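Local coordinates for protein malate synthase (Haloferax volcanii, PDB 3PUG) that catalyses the Claisen condensation of acetyl-CoA with glyoxylate and the hydrolysis of the malyl-CoA intermediate to malate and CoA in the glyoxylate cycle, at residues A[49-54]-A[84-89]. Residues are numbered along the deposited sequence; the frame is centred on the assembly and turned at random.
Sequences DNEDAT and RMVWHR. With K (potassium ion), chain J; GLV (glyoxylic acid), chain B.
R84 lies alongside D49 with both side chains extending the same way, the guanidinium offering its NE edge to the carboxylate. R84 NE donates almost straight to D49 OD1 (2.8 Å, 171°). R84 NH2 reaches D49 OD2 on its syn side, although the two flat groups are turned 42° apart. On the face of the carboxylate away from R84 NE, the backbone N of E51 meets D49 OD1, closing an Asx turn. A53 N approaches D49 OD2 from above the plane, so each oxygen takes two donors. Both segments are loops at the C-terminal ends of neighbouring parallel strands, 45-49 and 80-81, of the (beta/alpha)8 TIM barrel, and together they line one part of the glyoxylate site. There R84 NH1 holds O1 of glyoxylate at 2.9 Å, a substrate gripped also by the backbone of V191 and D192. An alanine in place of D49 would remove both carboxylate oxygens, and the guanidinium would probably be freer to swing away from glyoxylate. E51, its chain bent at chi2 (-130°), lays OE1 over the centre of the guanidinium face, 3.2 Å from R84 CZ, a purely electrostatic pairing, while E51 OE2 joins D52, E123 and D192 around a potassium ion.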
ATOM      1  N   ASP A  49      20.494  23.535  -0.867  1.00 42.97           N
ATOM      2  CA  ASP A  49      19.067  23.667  -0.947  1.00 43.29           C
ATOM      3  C   ASP A  49      18.594  25.081  -1.133  1.00 44.47           C
ATOM      4  O   ASP A  49      18.303  25.740  -0.152  1.00 46.61           O
ATOM      5  CB  ASP A  49      18.428  23.163   0.349  1.00 42.71           C
ATOM      6  CG  ASP A  49      16.926  22.895   0.194  1.00 47.22           C
ATOM      7  OD1 ASP A  49      16.388  23.114  -0.914  1.00 47.94           O
ATOM      8  OD2 ASP A  49      16.246  22.445   1.154  1.00 50.30           O
ATOM      9  N   ASN A  50      18.357  25.521  -2.357  1.00 45.74           N
ATOM     10  CA  ASN A  50      17.640  26.761  -2.575  1.00 46.74           C
ATOM     11  C   ASN A  50      16.119  26.727  -2.350  1.00 49.36           C
ATOM     12  O   ASN A  50      15.406  27.715  -2.675  1.00 49.75           O
ATOM     13  CB  ASN A  50      17.883  27.236  -4.002  1.00 47.30           C
ATOM     14  CG  ASN A  50      18.102  28.727  -4.068  1.00 49.35           C
ATOM     15  OD1 ASN A  50      18.589  29.291  -3.106  1.00 53.10           O
ATOM     16  ND2 ASN A  50      17.736  29.374  -5.163  1.00 48.28           N
ATOM     17  N   GLU A  51      15.582  25.623  -1.830  1.00 49.79           N
ATOM     18  CA  GLU A  51      14.139  25.646  -1.541  1.00 52.95           C
ATOM     19  C   GLU A  51      13.787  25.810  -0.057  1.00 54.59           C
ATOM     20  O   GLU A  51      13.757  26.924   0.462  1.00 55.52           O
ATOM     21  CB  GLU A  51      13.388  24.458  -2.155  1.00 52.73           C
ATOM     22  CG  GLU A  51      11.889  24.686  -2.243  1.00 51.67           C
ATOM     23  CD  GLU A  51      11.088  23.520  -1.674  1.00 51.76           C
ATOM     24  OE1 GLU A  51      11.600  22.859  -0.757  1.00 53.62           O
ATOM     25  OE2 GLU A  51       9.940  23.249  -2.082  1.00 46.15           O
ATOM     26  N   ASP A  52      13.504  24.724   0.646  1.00 55.57           N
ATOM     27  CA  ASP A  52      12.912  24.957   1.936  1.00 57.53           C
ATOM     28  C   ASP A  52      13.926  25.406   2.939  1.00 58.87           C
ATOM     29  O   ASP A  52      13.530  26.174   3.802  1.00 60.42           O
ATOM     30  CB  ASP A  52      12.097  23.782   2.471  1.00 57.69           C
ATOM     31  CG  ASP A  52      10.673  23.777   1.943  1.00 57.30           C
ATOM     32  OD1 ASP A  52      10.201  24.815   1.399  1.00 55.67           O
ATOM     33  OD2 ASP A  52      10.062  22.693   2.056  1.00 53.51           O
ATOM     34  N   ALA A  53      15.174  24.940   2.849  1.00 58.64           N
ATOM     35  CA  ALA A  53      16.219  25.366   3.803  1.00 59.28           C
ATOM     36  C   ALA A  53      16.428  26.872   3.842  1.00 59.24           C
ATOM     37  O   ALA A  53      17.003  27.359   4.806  1.00 61.02           O
ATOM     38  CB  ALA A  53      17.613  24.710   3.524  1.00 59.25           C
ATOM     39  N   THR A  54      16.021  27.579   2.793  1.00 58.11           N
ATOM     40  CA  THR A  54      16.406  28.952   2.556  1.00 57.33           C
ATOM     41  C   THR A  54      15.197  29.850   2.568  1.00 58.10           C
ATOM     42  O   THR A  54      14.205  29.557   1.904  1.00 59.31           O
ATOM     43  CB  THR A  54      17.051  29.059   1.197  1.00 55.93           C
ATOM     44  OG1 THR A  54      18.404  28.664   1.342  1.00 59.26           O
ATOM     45  CG2 THR A  54      17.098  30.475   0.694  1.00 55.67           C
ATOM     46  N   ARG A  84      18.986  21.582  -4.917  1.00 46.48           N
ATOM     47  CA  ARG A  84      17.536  21.590  -4.992  1.00 46.75           C
ATOM     48  C   ARG A  84      16.941  22.897  -5.510  1.00 48.03           C
ATOM     49  O   ARG A  84      17.129  23.929  -4.851  1.00 50.01           O
ATOM     50  CB  ARG A  84      16.944  21.304  -3.600  1.00 46.71           C
ATOM     51  CG  ARG A  84      15.378  21.250  -3.664  1.00 51.53           C
ATOM     52  CD  ARG A  84      14.562  20.474  -2.612  1.00 50.28           C
ATOM     53  NE  ARG A  84      14.571  20.996  -1.254  1.00 52.18           N
ATOM     54  CZ  ARG A  84      13.770  20.553  -0.293  1.00 55.84           C
ATOM     55  NH1 ARG A  84      12.848  19.656  -0.586  1.00 60.03           N
ATOM     56  NH2 ARG A  84      13.826  21.017   0.945  1.00 54.33           N
ATOM     57  N   MET A  85      16.148  22.882  -6.597  1.00 47.31           N
ATOM     58  CA  MET A  85      15.522  24.108  -7.124  1.00 44.93           C
ATOM     59  C   MET A  85      14.154  24.360  -6.491  1.00 44.62           C
ATOM     60  O   MET A  85      13.707  23.537  -5.696  1.00 46.23           O
ATOM     61  CB  MET A  85      15.456  24.057  -8.644  1.00 43.32           C
ATOM     62  CG  MET A  85      16.858  24.036  -9.223  1.00 47.25           C
ATOM     63  SD  MET A  85      17.928  25.470  -8.831  1.00 49.94           S
ATOM     64  CE  MET A  85      18.683  25.076  -7.273  1.00 44.03           C
ATOM     65  N   VAL A  86      13.501  25.485  -6.765  1.00 41.31           N
ATOM     66  CA  VAL A  86      12.152  25.608  -6.296  1.00 39.15           C
ATOM     67  C   VAL A  86      11.341  24.952  -7.403  1.00 39.19           C
ATOM     68  O   VAL A  86      11.855  24.809  -8.531  1.00 36.89           O
ATOM     69  CB  VAL A  86      11.682  27.113  -6.091  1.00 40.44           C
ATOM     70  CG1 VAL A  86      12.239  27.648  -4.819  1.00 38.71           C
ATOM     71  CG2 VAL A  86      11.934  28.064  -7.321  1.00 36.14           C
ATOM     72  N   TRP A  87      10.074  24.629  -7.107  1.00 37.57           N
ATOM     73  CA  TRP A  87       9.184  24.005  -8.102  1.00 37.07           C
ATOM     74  C   TRP A  87       7.805  23.828  -7.470  1.00 36.63           C
ATOM     75  O   TRP A  87       7.636  23.694  -6.249  1.00 35.70           O
ATOM     76  CB  TRP A  87       9.736  22.638  -8.559  1.00 37.24           C
ATOM     77  CG  TRP A  87       8.911  21.949  -9.566  1.00 37.38           C
ATOM     78  CD1 TRP A  87       7.881  21.095  -9.336  1.00 36.44           C
ATOM     79  CD2 TRP A  87       9.017  22.064 -10.995  1.00 37.36           C
ATOM     80  NE1 TRP A  87       7.273  20.718 -10.519  1.00 32.53           N
ATOM     81  CE2 TRP A  87       7.971  21.274 -11.557  1.00 34.40           C
ATOM     82  CE3 TRP A  87       9.873  22.773 -11.840  1.00 33.08           C
ATOM     83  CZ2 TRP A  87       7.773  21.151 -12.923  1.00 30.02           C
ATOM     84  CZ3 TRP A  87       9.672  22.682 -13.170  1.00 37.45           C
ATOM     85  CH2 TRP A  87       8.627  21.862 -13.710  1.00 39.18           C
ATOM     86  N   HIS A  88       6.770  23.790  -8.290  1.00 36.04           N
ATOM     87  CA  HIS A  88       5.554  23.278  -7.676  1.00 35.44           C
ATOM     88  C   HIS A  88       4.525  22.954  -8.725  1.00 36.18           C
ATOM     89  O   HIS A  88       4.213  23.764  -9.666  1.00 35.33           O
ATOM     90  CB  HIS A  88       5.004  24.329  -6.741  1.00 36.26           C
ATOM     91  CG  HIS A  88       4.031  23.795  -5.739  1.00 37.93           C
ATOM     92  ND1 HIS A  88       2.791  23.303  -6.093  1.00 36.78           N
ATOM     93  CD2 HIS A  88       4.110  23.716  -4.388  1.00 31.06           C
ATOM     94  CE1 HIS A  88       2.176  22.873  -5.006  1.00 33.81           C
ATOM     95  NE2 HIS A  88       2.961  23.096  -3.965  1.00 31.16           N
ATOM     96  N   ARG A  89       3.986  21.751  -8.520  1.00 36.23           N
ATOM     97  CA  ARG A  89       2.922  21.237  -9.428  1.00 34.53           C
ATOM     98  C   ARG A  89       1.800  22.227  -9.596  1.00 35.52           C
ATOM     99  O   ARG A  89       1.209  22.213 -10.655  1.00 35.59           O
ATOM    100  CB  ARG A  89       2.330  19.926  -8.971  1.00 32.78           C
ATOM    101  CG  ARG A  89       1.594  20.077  -7.689  1.00 27.43           C
ATOM    102  CD  ARG A  89       1.700  18.714  -7.009  1.00 25.00           C
ATOM    103  NE  ARG A  89       1.084  18.803  -5.714  1.00 25.99           N
ATOM    104  CZ  ARG A  89       1.773  19.099  -4.612  1.00 35.18           C
ATOM    105  NH1 ARG A  89       3.085  19.260  -4.710  1.00 33.12           N
ATOM    106  NH2 ARG A  89       1.151  19.252  -3.435  1.00 32.21           N
TER
HETATM  107  K     K J 803       7.988  23.062   0.102  1.00 56.14           K
HETATM  108  C1  GLV B 501      10.814  17.793   1.950  1.00 73.26           C
HETATM  109  O1  GLV B 501      10.655  18.680   1.124  1.00 71.82           O
HETATM  110  C2  GLV B 501       9.645  17.443   2.767  1.00 74.51           C
HETATM  111  O2  GLV B 501       9.669  16.604   3.634  1.00 75.00           O
HETATM  112  O3  GLV B 501       8.504  18.093   2.617  1.00 79.07           O
HETATM  113  O   HOH W   1      15.595  27.636  -7.146  1.00 41.99           O
HETATM  114  O   HOH W   2       8.910  24.729  -4.093  1.00 40.54           O
HETATM  115  O   HOH W   3       9.340  20.881  -0.459  1.00 55.99           O
HETATM  116  O   HOH W   4      11.664  20.239   3.101  1.00 45.99           O